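Local atomic coordinates of putative exported protein (Bacteroides fragilis, PDB entry 4RAA), a protein that is of unknown function but folds as a six-bladed beta-propeller of the YWTD superfamily and is probably exported from the cytoplasm. Residues F29-T34 with E350-L355; E260-D265 with G311-H317; K301-L305 with S325-M329; A59-L63 with Q75-K79; G82-Y86 with K110-Y114. All blocks are in the same frame, centred on the assembly; numbering follows the deposited sequence. Where two conformers were deposited one is given.

Contact 1: F29-T34 with E350-L355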
# COMPACT_ATOMS: atom_id res chain seq x y z
N PHE A 29 -35.39 -13.03 -15.80
CA PHE A 29 -34.95 -11.75 -16.35
C PHE A 29 -35.03 -10.63 -15.32
O PHE A 29 -35.87 -10.66 -14.42
CB PHE A 29 -35.79 -11.40 -17.57
CG PHE A 29 -35.63 -12.36 -18.71
CD1 PHE A 29 -34.51 -12.29 -19.55
CD2 PHE A 29 -36.59 -13.34 -18.96
CE1 PHE A 29 -34.36 -13.17 -20.61
CE2 PHE A 29 -36.45 -14.22 -20.03
CZ PHE A 29 -35.33 -14.14 -20.86
N LEU A 30 -34.13 -9.66 -15.45
CA LEU A 30 -34.09 -8.50 -14.55
C LEU A 30 -33.70 -7.27 -15.34
O LEU A 30 -32.71 -7.30 -16.08
CB LEU A 30 -33.05 -8.72 -13.46
CG LEU A 30 -32.93 -7.67 -12.35
CD1 LEU A 30 -34.26 -7.48 -11.61
CD2 LEU A 30 -31.83 -8.08 -11.38
N LYS A 31 -34.47 -6.20 -15.16
CA LYS A 31 -34.24 -4.93 -15.82
C LYS A 31 -33.39 -4.03 -14.91
O LYS A 31 -33.76 -3.79 -13.75
CB LYS A 31 -35.59 -4.30 -16.09
CG LYS A 31 -35.51 -3.11 -16.99
CD LYS A 31 -36.87 -2.56 -17.37
CE LYS A 31 -36.69 -1.18 -17.98
NZ LYS A 31 -35.68 -1.14 -19.08
N LEU A 32 -32.24 -3.56 -15.40
CA LEU A 32 -31.41 -2.62 -14.66
C LEU A 32 -31.97 -1.21 -14.83
O LEU A 32 -32.34 -0.81 -15.95
CB LEU A 32 -29.96 -2.64 -15.14
CG LEU A 32 -29.16 -3.91 -14.84
CD1 LEU A 32 -27.83 -3.89 -15.58
CD2 LEU A 32 -28.92 -4.07 -13.35
N GLN A 33 -32.04 -0.46 -13.73
CA GLN A 33 -32.55 0.93 -13.73
C GLN A 33 -31.60 1.81 -14.55
O GLN A 33 -30.38 1.62 -14.50
CB GLN A 33 -32.65 1.44 -12.28
CG GLN A 33 -33.33 2.79 -12.10
CD GLN A 33 -33.24 3.33 -10.67
OE1 GLN A 33 -32.56 2.77 -9.80
NE2 GLN A 33 -33.93 4.43 -10.42
N THR A 34 -32.17 2.76 -15.29
CA THR A 34 -31.38 3.63 -16.16
C THR A 34 -31.48 5.12 -15.80
O THR A 34 -32.42 5.81 -16.21
CB THR A 34 -31.77 3.40 -17.63
OG1 THR A 34 -31.75 1.99 -17.92
CG2 THR A 34 -30.81 4.17 -18.58
N GLU A 350 -33.17 3.55 -25.09
CA GLU A 350 -31.91 3.97 -24.46
C GLU A 350 -31.57 3.22 -23.17
O GLU A 350 -30.49 3.42 -22.65
CB GLU A 350 -31.92 5.49 -24.16
CG GLU A 350 -32.28 6.41 -25.34
CD GLU A 350 -33.75 6.41 -25.73
OE1 GLU A 350 -34.57 5.87 -24.97
OE2 GLU A 350 -34.09 6.93 -26.82
N ASP A 351 -32.47 2.37 -22.67
CA ASP A 351 -32.27 1.69 -21.37
C ASP A 351 -31.09 0.70 -21.33
O ASP A 351 -30.75 0.08 -22.34
CB ASP A 351 -33.55 0.97 -20.88
CG ASP A 351 -34.61 1.92 -20.32
OD1 ASP A 351 -34.28 2.98 -19.75
OD2 ASP A 351 -35.81 1.57 -20.40
N ASN A 352 -30.50 0.57 -20.13
CA ASN A 352 -29.40 -0.36 -19.87
C ASN A 352 -29.80 -1.79 -20.15
O ASN A 352 -30.98 -2.11 -20.32
CB ASN A 352 -28.91 -0.26 -18.41
CG ASN A 352 -28.15 1.03 -18.10
OD1 ASN A 352 -27.69 1.74 -19.00
ND2 ASN A 352 -27.98 1.32 -16.81
N SER A 353 -28.80 -2.67 -20.21
CA SER A 353 -29.02 -4.08 -20.50
C SER A 353 -30.05 -4.78 -19.60
O SER A 353 -30.11 -4.50 -18.39
CB SER A 353 -27.69 -4.86 -20.41
OG SER A 353 -26.74 -4.38 -21.34
N ILE A 354 -30.87 -5.63 -20.21
CA ILE A 354 -31.76 -6.54 -19.47
C ILE A 354 -30.90 -7.79 -19.25
O ILE A 354 -30.45 -8.41 -20.23
CB ILE A 354 -33.04 -6.91 -20.25
CG1 ILE A 354 -33.89 -5.66 -20.51
CG2 ILE A 354 -33.83 -7.99 -19.48
CD1 ILE A 354 -35.15 -5.88 -21.32
N LEU A 355 -30.68 -8.15 -17.99
CA LEU A 355 -29.88 -9.33 -17.65
C LEU A 355 -30.71 -10.61 -17.77
O LEU A 355 -31.87 -10.64 -17.37
CB LEU A 355 -29.31 -9.26 -16.23
CG LEU A 355 -28.47 -8.04 -15.89
CD1 LEU A 355 -27.95 -8.17 -14.47
CD2 LEU A 355 -27.33 -7.83 -16.88
O HOH W 1 -33.03 -1.96 -18.37
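Leu30 and Leu355 meet as an antiparallel hydrogen-bonded pair, and the bonds between main chains lie at this end of the contact: Leu30 N donates to Leu355 O at 3.1 Å, and Leu355 N returns a bond to Leu30 O at 2.9 Å. Further along, polar side chains and a water do the joining. Thr34 OG1, placed beside its own backbone N by chi1 of -50°, receives Asn352 N at 2.9 Å in an almost straight bond (168°). Lys31 and Asp351 form a salt bridge, NZ to OD2 at 3.0 Å. The ammonium stands above the carboxylate plane, 56° out of it, and the two side chains cross at about a right angle. Ser347 OG is a further partner of the lysine, while Asn348 N reaches the same carboxylate oxygen. One water accepts from Lys31 NZ and donates to both Leu32 O and Asn352 O, bridging the two backbones.

Apolar contacts are fewer. Leu32 CD1 lies 4.2 Å from Leu355 CD2, and Phe29 CD1 is 4.4 Å from Ile354 CG2. Phe29 and Ile354 both pack on Leu340 of helix 338-345.

Strand 25-31, from near the start of the chain, thus forms the outer edge of a four-stranded sheet whose other strands come from its last third, the "velcro" closure by which many beta-propellers complete their ring.

Contact 2: E260-D265 with G311-H317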
# COMPACT_ATOMS: atom_id res chain seq x y z
N GLU A 260 -17.48 -20.78 -16.37
CA GLU A 260 -18.20 -20.30 -15.20
C GLU A 260 -18.79 -21.54 -14.53
O GLU A 260 -19.40 -22.39 -15.17
CB GLU A 260 -19.26 -19.24 -15.53
CG GLU A 260 -20.03 -18.73 -14.30
CD GLU A 260 -19.14 -18.38 -13.10
OE1 GLU A 260 -18.02 -17.83 -13.28
OE2 GLU A 260 -19.57 -18.63 -11.95
N GLU A 261 -18.56 -21.65 -13.22
CA GLU A 261 -19.00 -22.82 -12.46
C GLU A 261 -19.90 -22.40 -11.29
O GLU A 261 -19.72 -21.31 -10.73
CB GLU A 261 -17.77 -23.59 -11.97
CG GLU A 261 -18.07 -25.04 -11.58
CD GLU A 261 -16.86 -25.85 -11.11
OE1 GLU A 261 -15.69 -25.51 -11.39
OE2 GLU A 261 -17.10 -26.88 -10.45
N THR A 262 -20.88 -23.24 -10.97
CA THR A 262 -21.78 -23.07 -9.81
C THR A 262 -21.79 -24.41 -9.06
O THR A 262 -21.01 -25.30 -9.40
CB THR A 262 -23.22 -22.65 -10.23
OG1 THR A 262 -23.89 -23.72 -10.90
CG2 THR A 262 -23.21 -21.41 -11.12
N GLU A 263 -22.66 -24.55 -8.05
CA GLU A 263 -22.79 -25.82 -7.30
C GLU A 263 -23.45 -26.92 -8.12
O GLU A 263 -23.11 -28.08 -7.94
CB GLU A 263 -23.61 -25.63 -6.01
CG GLU A 263 -23.01 -24.69 -4.97
CD GLU A 263 -21.68 -25.16 -4.38
OE1 GLU A 263 -21.35 -26.37 -4.45
OE2 GLU A 263 -20.95 -24.31 -3.81
N ARG A 264 -24.36 -26.55 -9.02
CA ARG A 264 -25.16 -27.50 -9.80
C ARG A 264 -24.71 -27.74 -11.26
O ARG A 264 -24.92 -28.83 -11.78
CB ARG A 264 -26.65 -27.08 -9.80
CG ARG A 264 -26.97 -25.75 -10.47
CD ARG A 264 -28.47 -25.51 -10.54
NE ARG A 264 -29.09 -25.23 -9.25
CZ ARG A 264 -30.39 -25.05 -9.04
NH1 ARG A 264 -31.28 -25.12 -10.04
NH2 ARG A 264 -30.83 -24.79 -7.80
N ASP A 265 -24.13 -26.71 -11.89
CA ASP A 265 -23.71 -26.79 -13.30
C ASP A 265 -22.38 -26.11 -13.62
O ASP A 265 -21.73 -25.52 -12.75
CB ASP A 265 -24.84 -26.23 -14.18
CG ASP A 265 -25.09 -24.73 -14.00
OD1 ASP A 265 -24.21 -24.00 -13.50
OD2 ASP A 265 -26.19 -24.27 -14.39
N GLY A 311 -18.87 -14.33 -13.49
CA GLY A 311 -19.62 -14.38 -12.22
C GLY A 311 -21.03 -14.96 -12.36
O GLY A 311 -21.57 -15.08 -13.47
N SER A 312 -21.62 -15.32 -11.23
CA SER A 312 -22.98 -15.86 -11.13
C SER A 312 -23.72 -15.28 -9.91
O SER A 312 -23.10 -14.64 -9.05
CB SER A 312 -22.95 -17.39 -11.10
OG SER A 312 -22.01 -17.87 -10.16
N VAL A 313 -25.03 -15.49 -9.86
CA VAL A 313 -25.91 -14.95 -8.80
C VAL A 313 -26.91 -16.03 -8.38
O VAL A 313 -27.79 -16.37 -9.17
CB VAL A 313 -26.68 -13.70 -9.33
CG1 VAL A 313 -27.61 -13.10 -8.26
CG2 VAL A 313 -25.71 -12.63 -9.84
N ASP A 314 -26.78 -16.56 -7.16
CA ASP A 314 -27.65 -17.65 -6.65
C ASP A 314 -27.61 -18.83 -7.67
O ASP A 314 -28.66 -19.33 -8.12
CB ASP A 314 -29.08 -17.09 -6.38
CG ASP A 314 -30.04 -18.11 -5.76
OD1 ASP A 314 -29.60 -19.03 -5.03
OD2 ASP A 314 -31.26 -17.98 -6.04
N ASP A 315 -26.39 -19.19 -8.06
CA ASP A 315 -26.11 -20.22 -9.07
C ASP A 315 -26.69 -19.97 -10.49
O ASP A 315 -26.76 -20.90 -11.30
CB ASP A 315 -26.48 -21.62 -8.53
CG ASP A 315 -25.67 -22.04 -7.28
OD1 ASP A 315 -24.61 -21.45 -6.98
OD2 ASP A 315 -26.10 -23.00 -6.60
N TYR A 316 -27.08 -18.72 -10.81
CA TYR A 316 -27.57 -18.34 -12.15
C TYR A 316 -26.44 -17.66 -12.94
O TYR A 316 -25.76 -16.79 -12.41
CB TYR A 316 -28.77 -17.36 -12.12
CG TYR A 316 -30.13 -17.94 -11.79
CD1 TYR A 316 -30.97 -18.44 -12.81
CD2 TYR A 316 -30.62 -17.96 -10.48
CE1 TYR A 316 -32.23 -18.96 -12.52
CE2 TYR A 316 -31.88 -18.48 -10.18
CZ TYR A 316 -32.68 -18.97 -11.20
OH TYR A 316 -33.91 -19.49 -10.89
N HIS A 317 -26.26 -18.07 -14.20
CA HIS A 317 -25.28 -17.48 -15.11
C HIS A 317 -25.91 -16.20 -15.65
O HIS A 317 -27.12 -16.19 -15.89
CB HIS A 317 -24.94 -18.44 -16.25
CG HIS A 317 -24.28 -19.69 -15.79
ND1 HIS A 317 -22.95 -19.96 -16.02
CD2 HIS A 317 -24.75 -20.72 -15.04
CE1 HIS A 317 -22.64 -21.12 -15.47
NE2 HIS A 317 -23.71 -21.60 -14.87
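Thr262 approaches Asp315 with their CA atoms 5.2 Å apart, where the turn between strands 254-261 and 265-272 meets the type I' turn Val313-Tyr316 at the end of a neighbouring hairpin. The side chains supply the bonds.

His317 NE2 donates to Asp265 OD1 at 2.8 Å, nearly straight (168°) and with the oxygen in the ring plane. The histidine nitrogen stands 40° out of the carboxylate plane. Thr262 OG1 donates to the same oxygen from the opposite face, so OD1 is gripped between two donors. Asp265 CG sits between the backbone N and carbonyl carbon (chi1 67°), which brings the carboxylate back over its own turn to the threonine. The second oxygen, OD2, receives Ile360 N from the C-terminal strand.

Another edge of the histidine ring faces Glu260 O, 3.5 Å from His317 CE1, and the ring also stacks with Phe267. Methyl CG2 of Thr262 settles against Asp315 O at 3.6 Å, while Asp315 OD2 comes within 3.7 Å of Glu263 CB. Ser312 OG donates to Glu260 OE2, but this glutamate was modelled in two conformers and the bond is doubtful. Arg264 is turned mainly to other partners, with a salt bridge to Glu26.

A buried aspartate that accepts hydrogen bonds from a threonine, a histidine and a backbone amide is probably well compensated, and its bonds fix the rotation of the imidazole. This chemistry ties two adjoining blades together; by itself it does not imply catalysis.

Contact 3: K301-L305 with S325-M329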
# COMPACT_ATOMS: atom_id res chain seq x y z
N LYS A 301 -35.39 -18.13 -27.02
CA LYS A 301 -36.20 -16.97 -27.45
C LYS A 301 -35.70 -15.66 -26.83
O LYS A 301 -36.49 -14.93 -26.20
CB LYS A 301 -37.71 -17.21 -27.20
CG LYS A 301 -38.32 -18.36 -28.00
CD LYS A 301 -39.82 -18.43 -27.77
CE LYS A 301 -40.53 -19.30 -28.81
NZ LYS A 301 -40.11 -20.72 -28.73
N VAL A 302 -34.40 -15.39 -27.01
CA VAL A 302 -33.72 -14.16 -26.48
C VAL A 302 -32.94 -13.32 -27.53
O VAL A 302 -32.13 -12.48 -27.14
CB VAL A 302 -32.82 -14.49 -25.26
CG1 VAL A 302 -33.61 -15.22 -24.19
CG2 VAL A 302 -31.59 -15.31 -25.66
N GLY A 303 -33.17 -13.57 -28.83
CA GLY A 303 -32.59 -12.76 -29.91
C GLY A 303 -31.09 -12.79 -30.16
O GLY A 303 -30.64 -13.37 -31.15
N GLU A 304 -30.34 -12.10 -29.29
CA GLU A 304 -28.86 -11.99 -29.31
C GLU A 304 -28.29 -12.35 -27.97
O GLU A 304 -28.81 -11.92 -26.95
CB GLU A 304 -28.38 -10.56 -29.55
CG GLU A 304 -28.19 -10.12 -30.99
CD GLU A 304 -27.52 -8.75 -31.08
OE1 GLU A 304 -27.40 -8.03 -30.04
OE2 GLU A 304 -27.11 -8.37 -32.19
N LEU A 305 -27.17 -13.06 -27.99
CA LEU A 305 -26.45 -13.43 -26.78
C LEU A 305 -24.97 -13.30 -27.16
O LEU A 305 -24.31 -14.26 -27.56
CB LEU A 305 -26.88 -14.83 -26.33
CG LEU A 305 -26.81 -15.09 -24.83
CD1 LEU A 305 -27.48 -16.42 -24.52
CD2 LEU A 305 -25.39 -15.05 -24.30
N SER A 325 -31.25 -3.43 -29.81
CA SER A 325 -31.01 -4.55 -30.74
C SER A 325 -32.21 -5.53 -30.72
O SER A 325 -32.70 -5.93 -31.78
CB SER A 325 -29.67 -5.25 -30.43
OG SER A 325 -29.32 -6.22 -31.41
N LEU A 326 -32.68 -5.84 -29.51
CA LEU A 326 -33.85 -6.71 -29.30
C LEU A 326 -35.18 -6.05 -29.67
O LEU A 326 -36.08 -6.72 -30.18
CB LEU A 326 -33.94 -7.19 -27.85
CG LEU A 326 -32.85 -8.07 -27.22
CD1 LEU A 326 -33.42 -8.68 -25.94
CD2 LEU A 326 -32.36 -9.16 -28.14
N LYS A 327 -35.34 -4.76 -29.36
CA LYS A 327 -36.58 -4.03 -29.70
C LYS A 327 -36.82 -3.99 -31.21
O LYS A 327 -37.97 -4.11 -31.65
CB LYS A 327 -36.61 -2.63 -29.09
CG LYS A 327 -36.73 -2.64 -27.57
CD LYS A 327 -37.38 -1.38 -27.02
CE LYS A 327 -38.88 -1.39 -27.24
NZ LYS A 327 -39.49 -0.25 -26.51
N ASP A 328 -35.75 -3.85 -31.99
CA ASP A 328 -35.83 -3.92 -33.47
C ASP A 328 -36.22 -5.34 -33.91
O ASP A 328 -36.98 -5.49 -34.86
CB ASP A 328 -34.51 -3.51 -34.13
CG ASP A 328 -34.12 -2.05 -33.85
OD1 ASP A 328 -35.00 -1.19 -33.63
OD2 ASP A 328 -32.91 -1.77 -33.86
N MSE A 329 -35.69 -6.36 -33.23
CA MSE A 329 -36.05 -7.78 -33.49
C MSE A 329 -37.54 -7.96 -33.21
O MSE A 329 -38.28 -8.50 -34.07
CB MSE A 329 -35.17 -8.77 -32.71
CG MSE A 329 -33.74 -8.81 -33.26
SE MSE A 329 -32.61 -9.99 -32.15
CE MSE A 329 -32.83 -11.53 -33.35
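Met329, a selenomethionine, lays its SE atom against Gly303 CA at 3.6 Å, and its methyl CE continues to Gly303 O at the same distance. The glycine backbone offers one of the surfaces on which the helix packs, with phi of 67° and no side chain in the way. One turn back along the helix, Leu326 brings branch CD2 to Val302 O at 3.5 Å and to Glu304 N at 3.7 Å, wedging its methyl against the bend. The polar edge is slight: Ser325 OG, swung to the side opposite its amide nitrogen (chi1 -172°), makes a weak hydrogen bond to Glu304 OE1 at 3.0 Å.

Around this first shell, Tyr334 serves both partners, touching Met329 while its hydroxyl is weakly bonded to Gly303 N. Leu340 packs on both Val302 and Leu326, and Leu321 and Leu344 also reach Leu326. Asp322 OD2 holds Ser325 N near the start of the helix. On the other segment, a Schellman motif at Lys301 ends helix 293-299 and sends the chain into the loop.

A loop packs here against a helix beside the closing blade of the propeller, where helices 293-299, 323-331 and 338-345 are inserted in the chain between strands.

Contact 4: A59-L63 with Q75-K79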
# COMPACT_ATOMS: atom_id res chain seq x y z
N ALA A 59 -15.87 -1.69 -20.14
CA ALA A 59 -15.78 -0.88 -21.35
C ALA A 59 -15.49 0.59 -20.97
O ALA A 59 -14.57 1.19 -21.52
CB ALA A 59 -17.07 -0.99 -22.14
N ASN A 60 -16.29 1.15 -20.05
CA ASN A 60 -16.11 2.53 -19.52
C ASN A 60 -15.35 2.61 -18.17
O ASN A 60 -15.06 3.71 -17.70
CB ASN A 60 -17.47 3.22 -19.35
CG ASN A 60 -18.21 3.43 -20.67
OD1 ASN A 60 -17.60 3.55 -21.74
ND2 ASN A 60 -19.53 3.50 -20.59
N SER A 61 -15.04 1.46 -17.57
CA SER A 61 -14.33 1.34 -16.29
C SER A 61 -15.00 2.00 -15.08
O SER A 61 -14.33 2.68 -14.31
CB SER A 61 -12.88 1.80 -16.41
OG SER A 61 -12.17 1.58 -15.19
N ASN A 62 -16.30 1.79 -14.93
CA ASN A 62 -17.09 2.28 -13.79
C ASN A 62 -17.52 1.07 -12.97
O ASN A 62 -17.95 0.07 -13.55
CB ASN A 62 -18.34 3.01 -14.28
CG ASN A 62 -18.02 4.27 -15.07
OD1 ASN A 62 -17.28 5.13 -14.59
ND2 ASN A 62 -18.57 4.39 -16.26
N LEU A 63 -17.41 1.15 -11.65
CA LEU A 63 -17.82 0.07 -10.75
C LEU A 63 -19.11 0.54 -10.10
O LEU A 63 -19.10 1.54 -9.40
CB LEU A 63 -16.74 -0.21 -9.70
CG LEU A 63 -16.96 -1.33 -8.68
CD1 LEU A 63 -17.18 -2.66 -9.37
CD2 LEU A 63 -15.78 -1.44 -7.72
N GLN A 75 -22.40 4.35 -6.83
CA GLN A 75 -21.15 4.03 -7.56
C GLN A 75 -20.02 3.88 -6.53
O GLN A 75 -19.97 4.63 -5.55
CB GLN A 75 -20.76 5.12 -8.57
CG GLN A 75 -19.54 4.70 -9.42
CD GLN A 75 -19.18 5.64 -10.55
OE1 GLN A 75 -19.91 6.60 -10.85
NE2 GLN A 75 -18.07 5.35 -11.22
N ILE A 76 -19.11 2.93 -6.78
CA ILE A 76 -17.95 2.68 -5.92
C ILE A 76 -16.81 3.49 -6.51
O ILE A 76 -16.25 3.12 -7.54
CB ILE A 76 -17.58 1.17 -5.83
CG1 ILE A 76 -18.81 0.37 -5.36
CG2 ILE A 76 -16.38 0.97 -4.89
CD1 ILE A 76 -18.56 -1.08 -4.99
N GLY A 77 -16.46 4.59 -5.84
CA GLY A 77 -15.41 5.51 -6.30
C GLY A 77 -15.89 6.26 -7.53
O GLY A 77 -17.09 6.44 -7.71
N GLN A 78 -14.94 6.68 -8.36
CA GLN A 78 -15.25 7.38 -9.62
C GLN A 78 -14.06 7.39 -10.55
O GLN A 78 -12.96 7.01 -10.15
CB GLN A 78 -15.69 8.81 -9.34
CG GLN A 78 -14.76 9.58 -8.42
CD GLN A 78 -14.91 11.08 -8.50
OE1 GLN A 78 -15.89 11.61 -9.01
NE2 GLN A 78 -13.90 11.79 -7.99
N LYS A 79 -14.26 7.82 -11.80
CA LYS A 79 -13.17 7.92 -12.76
C LYS A 79 -12.32 9.14 -12.47
O LYS A 79 -12.85 10.17 -12.06
CB LYS A 79 -13.65 8.00 -14.20
CG LYS A 79 -14.41 6.77 -14.67
CD LYS A 79 -14.37 6.58 -16.18
CE LYS A 79 -13.00 6.07 -16.65
NZ LYS A 79 -12.97 5.65 -18.08
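Leu63 overlaps Ile76 through its CG and CD2, the latter lying 3.7 Å from Ile76 CB as the two side chains cross at a slant. The pair belongs to a beta hairpin, strands 62-67 and 72-79, the outer half of a four-stranded propeller blade. The leucine reaches across with CG anti to the backbone N (chi1 -179°). Beside this apolar patch the two backbones are tied by Ile76 N to Leu63 O at 3.0 Å. Gln75 extends along the same edge, its CG 3.2 Å from Leu63 O, and directs its amide toward Asn62; the two amide planes stand 84° apart. Its NE2 finds a hydrogen-bonding partner in Tyr86 OH.

That hydroxyl also bonds Leu63 N and Ile76 O, so a tyrosine from strand 85-94 fills in where the hairpin partners separate. Ser61 and Asn62 both face Asp57 of the preceding strand in a G1 beta bulge; Ser61 OG is hydrogen-bonded to Leu89 N of strand 85-94.

Lys79 closes the contact from the far end. Its aliphatic part runs across Asn62, with Lys79 CG 3.3 Å from Asn62 OD1, and the chain then bends at chi3 toward the loop. NZ has a weak second bond to Ile87 O; its stronger bond goes to Asn60 O at 2.9 Å, with the nitrogen 43° above the carbonyl plane.

Contact 5: G82-Y86 with K110-Y114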
# COMPACT_ATOMS: atom_id res chain seq x y z
N GLY A 82 -6.79 10.97 -9.46
CA GLY A 82 -6.46 11.24 -8.06
C GLY A 82 -6.48 10.00 -7.18
O GLY A 82 -6.68 8.87 -7.68
N PRO A 83 -6.25 10.18 -5.86
CA PRO A 83 -6.35 9.04 -4.96
C PRO A 83 -7.82 8.62 -4.81
O PRO A 83 -8.68 9.49 -4.67
CB PRO A 83 -5.76 9.56 -3.65
CG PRO A 83 -5.02 10.80 -4.01
CD PRO A 83 -5.79 11.39 -5.15
N GLY A 84 -8.08 7.33 -4.89
CA GLY A 84 -9.45 6.80 -4.84
C GLY A 84 -10.22 6.82 -6.16
O GLY A 84 -11.36 6.37 -6.21
N GLU A 85 -9.58 7.32 -7.22
CA GLU A 85 -10.15 7.43 -8.56
C GLU A 85 -9.42 6.46 -9.49
O GLU A 85 -8.26 6.13 -9.24
CB GLU A 85 -10.02 8.87 -9.06
CG GLU A 85 -10.65 9.93 -8.15
CD GLU A 85 -10.37 11.37 -8.57
OE1 GLU A 85 -9.57 11.62 -9.48
OE2 GLU A 85 -10.96 12.27 -7.94
N TYR A 86 -10.09 6.03 -10.56
CA TYR A 86 -9.56 5.01 -11.50
C TYR A 86 -9.75 5.31 -13.00
O TYR A 86 -10.66 6.04 -13.35
CB TYR A 86 -10.17 3.63 -11.19
CG TYR A 86 -11.68 3.61 -10.90
CD1 TYR A 86 -12.63 3.89 -11.90
CD2 TYR A 86 -12.17 3.28 -9.62
CE1 TYR A 86 -13.99 3.87 -11.62
CE2 TYR A 86 -13.54 3.25 -9.35
CZ TYR A 86 -14.45 3.55 -10.37
OH TYR A 86 -15.81 3.54 -10.16
N LYS A 110 -2.32 0.34 -9.88
CA LYS A 110 -2.72 0.41 -8.47
C LYS A 110 -3.96 -0.42 -8.14
O LYS A 110 -4.72 -0.82 -9.01
CB LYS A 110 -2.90 1.86 -8.03
CG LYS A 110 -3.87 2.68 -8.88
CD LYS A 110 -4.21 3.99 -8.17
CE LYS A 110 -5.15 4.85 -9.00
NZ LYS A 110 -5.66 6.06 -8.29
N VAL A 111 -4.11 -0.68 -6.84
CA VAL A 111 -5.22 -1.42 -6.25
C VAL A 111 -5.93 -0.40 -5.37
O VAL A 111 -5.27 0.24 -4.55
CB VAL A 111 -4.70 -2.55 -5.31
CG1 VAL A 111 -5.86 -3.39 -4.78
CG2 VAL A 111 -3.72 -3.45 -6.05
N LEU A 112 -7.25 -0.27 -5.50
CA LEU A 112 -8.02 0.68 -4.68
C LEU A 112 -8.95 -0.10 -3.77
O LEU A 112 -9.70 -0.97 -4.25
CB LEU A 112 -8.79 1.68 -5.53
CG LEU A 112 -7.90 2.44 -6.53
CD1 LEU A 112 -7.92 1.78 -7.91
CD2 LEU A 112 -8.33 3.89 -6.66
N TYR A 113 -8.89 0.20 -2.47
CA TYR A 113 -9.70 -0.45 -1.44
C TYR A 113 -10.82 0.50 -1.02
O TYR A 113 -10.56 1.64 -0.66
CB TYR A 113 -8.83 -0.82 -0.23
CG TYR A 113 -7.76 -1.84 -0.56
CD1 TYR A 113 -6.58 -1.47 -1.22
CD2 TYR A 113 -7.93 -3.19 -0.23
CE1 TYR A 113 -5.61 -2.41 -1.54
CE2 TYR A 113 -6.97 -4.15 -0.55
CZ TYR A 113 -5.81 -3.76 -1.20
OH TYR A 113 -4.85 -4.68 -1.52
N TYR A 114 -12.05 0.00 -1.12
CA TYR A 114 -13.26 0.70 -0.70
C TYR A 114 -13.94 -0.12 0.40
O TYR A 114 -13.68 -1.31 0.54
CB TYR A 114 -14.21 0.88 -1.88
CG TYR A 114 -13.64 1.67 -3.03
CD1 TYR A 114 -13.75 3.06 -3.09
CD2 TYR A 114 -12.99 1.02 -4.09
CE1 TYR A 114 -13.23 3.79 -4.16
CE2 TYR A 114 -12.46 1.75 -5.17
CZ TYR A 114 -12.59 3.12 -5.20
OH TYR A 114 -12.06 3.81 -6.25
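Lys110 begins the account, its NZ donating to Glu85 O at 2.8 Å and arriving nearly along the C=O axis. The chain is extended beyond CG, which itself lies between the backbone N and carbonyl carbon (chi1 55°), a conformation that carries the ammonium across to the turn; Gly82 O is also near. A salt bridge to Glu124 gives the charge a partner on the adjacent strand. The turn it meets is type II, from Gly82 to Glu85, reinforced by Gly82 N to Glu85 OE1 at 2.9 Å.

Leu112 is the next to touch. Its CD2 nestles against main-chain atoms of the turn, 3.5 Å from Gly84 C and 3.4 Å from Glu85 O, while CD1 faces Tyr86 CB. The positive phi of Gly84 belongs to its place in the type II turn.

Tyr114 ends the row. Its hydroxyl donates to Gly84 O at 2.7 Å, standing 51° above the carbonyl plane. Tyr114 OH also lies at the edge of the Tyr86 ring, near its plane, 3.4 Å from Tyr86 CD2, and the two tyrosines cross at a slant. The carbonyls of Gly84 and Glu85 thus receive a phenol and an amine, with a methyl packed between.

Strand 110-115 runs between strands 100-105 and 121-126, joined to them by backbone hydrogen bonds of Leu112 with Ala103 and Val111 with Arg125. On its far face Tyr113 stacks with Tyr123 and meets Tyr100 edge-to-face. Lys110, for its part, also packs on Leu165 of the second subunit.

How the contacts relate
Contacts 1 and 2 share the sheet that closes the ring, through neighbouring strands 354-360 and 316-321, yet differ in kind: contact 1 pairs strands within that blade, whereas contact 2 joins it to the adjoining blade and lies nearest the chain's centre. Contact 3 borders contact 1, with Phe29 packing on Val302, and is mainly apolar with a weak polar edge. Contacts 4 and 5 adjoin across strands 72-79 and 85-94, where Tyr86 links them; contact 5 is buried, contact 4 partly so and fringed by an exposed lysine. A lysine reaches a backbone carbonyl in each, joined in contact 5 by a tyrosine hydroxyl, while contact 2 depends on a carboxylate.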